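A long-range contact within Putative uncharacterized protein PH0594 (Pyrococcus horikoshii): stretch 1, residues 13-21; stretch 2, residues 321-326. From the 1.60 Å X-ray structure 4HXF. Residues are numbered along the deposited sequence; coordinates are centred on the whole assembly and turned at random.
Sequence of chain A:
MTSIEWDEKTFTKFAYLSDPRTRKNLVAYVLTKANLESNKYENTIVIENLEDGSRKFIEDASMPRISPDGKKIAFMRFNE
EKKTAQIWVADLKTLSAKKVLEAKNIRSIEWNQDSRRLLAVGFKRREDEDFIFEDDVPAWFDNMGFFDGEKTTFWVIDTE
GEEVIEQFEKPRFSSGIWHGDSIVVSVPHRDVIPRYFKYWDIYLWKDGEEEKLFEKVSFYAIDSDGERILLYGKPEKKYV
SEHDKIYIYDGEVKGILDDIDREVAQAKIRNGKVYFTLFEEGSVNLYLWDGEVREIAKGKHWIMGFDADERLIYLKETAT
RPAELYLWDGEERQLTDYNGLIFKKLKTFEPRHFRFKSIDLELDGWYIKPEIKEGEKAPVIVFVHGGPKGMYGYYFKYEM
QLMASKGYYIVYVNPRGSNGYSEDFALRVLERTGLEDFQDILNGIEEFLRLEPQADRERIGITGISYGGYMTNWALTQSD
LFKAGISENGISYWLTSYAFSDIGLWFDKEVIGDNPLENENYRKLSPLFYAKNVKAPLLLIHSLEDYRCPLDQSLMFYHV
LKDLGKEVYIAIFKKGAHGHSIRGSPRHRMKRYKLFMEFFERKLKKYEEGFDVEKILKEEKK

Stretch 1, residues 13-21: KFAYLSDPR
Stretch 2, residues 321-326: RPAELY

Residues 13-21 and 321-326 of one chain meet across at least 305 positions of sequence. Stretch 1 is largely extended from Phe14 onward, except at Asp19 (62/53). Strand structure runs through Arg21 in stretch 1 and through Tyr326 in stretch 2, and both strands continue later in the chain. The strand axes come within 7.9 Å, and their N-to-C directions differ by 43°. No direct hydrogen bond crosses the interface, so the strands are not paired by backbone ladder here. The register is set by Leu17 and Ala323, whose CA atoms lie 6.3 Å apart. The contact buries 286 Å², both sides summed.

Lys13 (phi/psi -86/-12) makes no contact; its CE and NZ are not modelled. The chain then extends at Phe14 (-88/152). Phe14 points toward stretch 2 with chi1 m (-47°) and chi2 145°. Its CD1 lies 4.2 Å from Pro322 CG, an apolar contact in which the proline approaches the ring obliquely. The Pro322 ring is C-gamma exo, with backbone at -57/164.

Ala15 (-93/132) has its CB sideways and contributes mainly its carbonyl. One water bridges the backbones. The water O donates to Ala15 O at 2.9 Å and to Ala323 O at 2.7 Å, and accepts from Leu17 N at 3.0 Å. It thus satisfies three polar backbone groups that do not bond directly to one another.

The CA-to-CB bond of Tyr16 (-114/121, chi1 m, chi2 95°) points away, but the end of its side chain comes nearer, without making contact. Leu17 (-104/144) points toward stretch 2 and has the largest covered area, 71 Å². Its rotamer is chi1 m, chi2 t. This carries CD1 over the backbone of stretch 2: Leu17 CD1 is 3.9 Å from Ala323 O, 4.0 Å from Glu324 CA and 4.1 Å from Leu325 N. Ala323 (-55/141) points its small CB toward stretch 1. Glu324 (-129/167) points away, but chi1 m and chi2 m bring its end nearer; Leu17 CD1 to Glu324 OE2 is 4.3 Å. A salt bridge within stretch 2, Arg321 NH1 to Glu324 OE1 at 3.0 Å, helps hold the carboxylate, which is also bonded elsewhere in the structure. Arg321 is m for chi1, chi2 and chi3.

Ser18 (-155/166, chi1 p) points away. Asp19 takes a positive phi (62/53) with chi1 t. Its OD1 accepts from Arg21 NE and from Arg21 NH2, both at 2.9 Å, in a salt bridge local to stretch 1. The CA-to-CB bond of Pro20 (-65/138, C-gamma endo) points toward stretch 2. Pro20 CB meets Leu325 CD1 at 4.1 Å, an apolar contact. Leu325 (-98/141) is chi1 t, chi2 p. Arg21 (-139/144) and Tyr326 (-133/156) lie beyond reach of the opposing stretch.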

# COMPACT_ATOMS: atom_id res chain seq x y z
N LYS A 13 -16.67 20.64 -21.91
CA LYS A 13 -17.22 21.83 -21.25
C LYS A 13 -18.75 21.66 -21.19
O LYS A 13 -19.42 22.47 -20.53
CB LYS A 13 -16.81 23.08 -22.00
CG LYS A 13 -15.28 23.23 -21.93
CD LYS A 13 -14.73 24.54 -22.51
N PHE A 14 -19.35 20.70 -21.90
CA PHE A 14 -20.82 20.58 -21.90
C PHE A 14 -21.36 19.72 -20.76
O PHE A 14 -20.76 18.71 -20.36
CB PHE A 14 -21.39 20.06 -23.23
CG PHE A 14 -20.82 20.76 -24.44
CD1 PHE A 14 -20.60 20.09 -25.62
CD2 PHE A 14 -20.58 22.12 -24.43
CE1 PHE A 14 -20.05 20.73 -26.77
CE2 PHE A 14 -20.00 22.75 -25.58
CZ PHE A 14 -19.76 22.04 -26.75
N ALA A 15 -22.58 20.02 -20.36
CA ALA A 15 -23.32 19.15 -19.42
C ALA A 15 -24.14 18.23 -20.21
O ALA A 15 -24.86 18.71 -21.10
CB ALA A 15 -24.24 20.03 -18.47
N TYR A 16 -24.10 16.91 -19.88
CA TYR A 16 -24.80 15.93 -20.66
C TYR A 16 -25.92 15.33 -19.76
O TYR A 16 -25.67 14.80 -18.69
CB TYR A 16 -23.93 14.86 -21.15
CG TYR A 16 -22.86 15.34 -22.05
CD1 TYR A 16 -21.59 15.63 -21.60
CD2 TYR A 16 -23.13 15.55 -23.41
CE1 TYR A 16 -20.65 16.13 -22.49
CE2 TYR A 16 -22.15 16.07 -24.25
CZ TYR A 16 -20.94 16.35 -23.79
OH TYR A 16 -19.97 16.85 -24.69
N LEU A 17 -27.14 15.48 -20.21
CA LEU A 17 -28.28 15.00 -19.46
C LEU A 17 -28.85 13.70 -20.05
O LEU A 17 -28.96 13.53 -21.30
CB LEU A 17 -29.42 16.00 -19.43
CG LEU A 17 -29.17 17.43 -18.94
CD1 LEU A 17 -30.47 18.21 -18.91
CD2 LEU A 17 -28.38 17.40 -17.62
N SER A 18 -29.31 12.85 -19.15
CA SER A 18 -29.91 11.56 -19.58
C SER A 18 -30.89 11.00 -18.55
O SER A 18 -30.98 11.48 -17.40
CB SER A 18 -28.84 10.51 -19.79
OG SER A 18 -28.16 10.20 -18.57
N ASP A 19 -31.69 10.02 -18.99
CA ASP A 19 -32.49 9.14 -18.07
C ASP A 19 -33.52 9.97 -17.26
O ASP A 19 -33.55 9.89 -16.04
CB ASP A 19 -31.64 8.23 -17.22
CG ASP A 19 -32.40 6.93 -16.69
OD1 ASP A 19 -33.58 6.81 -17.11
OD2 ASP A 19 -31.67 6.22 -15.95
N PRO A 20 -34.37 10.77 -17.90
CA PRO A 20 -35.41 11.50 -17.23
C PRO A 20 -36.47 10.54 -16.61
O PRO A 20 -36.95 9.65 -17.28
CB PRO A 20 -35.98 12.37 -18.31
CG PRO A 20 -35.81 11.56 -19.53
CD PRO A 20 -34.51 10.91 -19.38
N ARG A 21 -36.89 10.85 -15.40
CA ARG A 21 -37.92 10.10 -14.65
C ARG A 21 -38.80 11.07 -13.98
O ARG A 21 -38.33 12.13 -13.47
CB ARG A 21 -37.24 9.19 -13.62
CG ARG A 21 -36.22 8.21 -14.18
CD ARG A 21 -36.99 7.06 -14.86
NE ARG A 21 -36.07 6.28 -15.62
CZ ARG A 21 -36.28 5.08 -16.07
NH1 ARG A 21 -37.41 4.48 -15.72
NH2 ARG A 21 -35.32 4.52 -16.79
N ARG A 321 -27.50 22.41 -29.97
CA ARG A 321 -27.49 22.32 -28.49
C ARG A 321 -27.65 20.87 -28.04
O ARG A 321 -28.60 20.20 -28.44
CB ARG A 321 -28.69 23.08 -27.84
CG ARG A 321 -28.46 24.62 -27.84
CD ARG A 321 -27.31 25.00 -26.90
NE ARG A 321 -27.70 24.81 -25.47
CZ ARG A 321 -28.26 25.73 -24.67
NH1 ARG A 321 -28.68 25.41 -23.42
NH2 ARG A 321 -28.42 26.97 -25.13
N PRO A 322 -26.80 20.44 -27.15
CA PRO A 322 -27.09 19.20 -26.41
C PRO A 322 -28.38 19.30 -25.70
O PRO A 322 -28.91 20.38 -25.42
CB PRO A 322 -25.92 19.08 -25.41
CG PRO A 322 -24.77 19.91 -26.04
CD PRO A 322 -25.50 21.05 -26.74
N ALA A 323 -28.87 18.13 -25.29
CA ALA A 323 -30.18 18.00 -24.65
C ALA A 323 -30.32 18.90 -23.44
O ALA A 323 -29.42 19.05 -22.61
CB ALA A 323 -30.46 16.53 -24.17
N GLU A 324 -31.51 19.46 -23.33
CA GLU A 324 -31.98 20.10 -22.12
C GLU A 324 -33.34 19.50 -21.80
O GLU A 324 -34.02 18.95 -22.65
CB GLU A 324 -32.10 21.66 -22.25
CG GLU A 324 -30.82 22.41 -22.54
CD GLU A 324 -29.84 22.54 -21.38
OE1 GLU A 324 -28.69 22.97 -21.66
OE2 GLU A 324 -30.20 22.27 -20.19
N LEU A 325 -33.84 19.75 -20.60
CA LEU A 325 -35.12 19.19 -20.13
C LEU A 325 -36.21 20.20 -20.31
O LEU A 325 -36.03 21.44 -20.12
CB LEU A 325 -35.07 18.77 -18.65
CG LEU A 325 -36.18 17.87 -18.06
CD1 LEU A 325 -36.14 16.45 -18.66
CD2 LEU A 325 -35.98 17.92 -16.51
N TYR A 326 -37.33 19.64 -20.71
CA TYR A 326 -38.57 20.36 -20.91
C TYR A 326 -39.80 19.68 -20.28
O TYR A 326 -39.82 18.49 -19.92
CB TYR A 326 -38.86 20.39 -22.44
CG TYR A 326 -37.87 21.17 -23.25
CD1 TYR A 326 -36.59 20.66 -23.47
CD2 TYR A 326 -38.15 22.45 -23.68
CE1 TYR A 326 -35.65 21.41 -24.15
CE2 TYR A 326 -37.21 23.22 -24.37
CZ TYR A 326 -35.97 22.69 -24.62
OH TYR A 326 -35.03 23.45 -25.26
O HOH W 1 -27.21 17.58 -22.34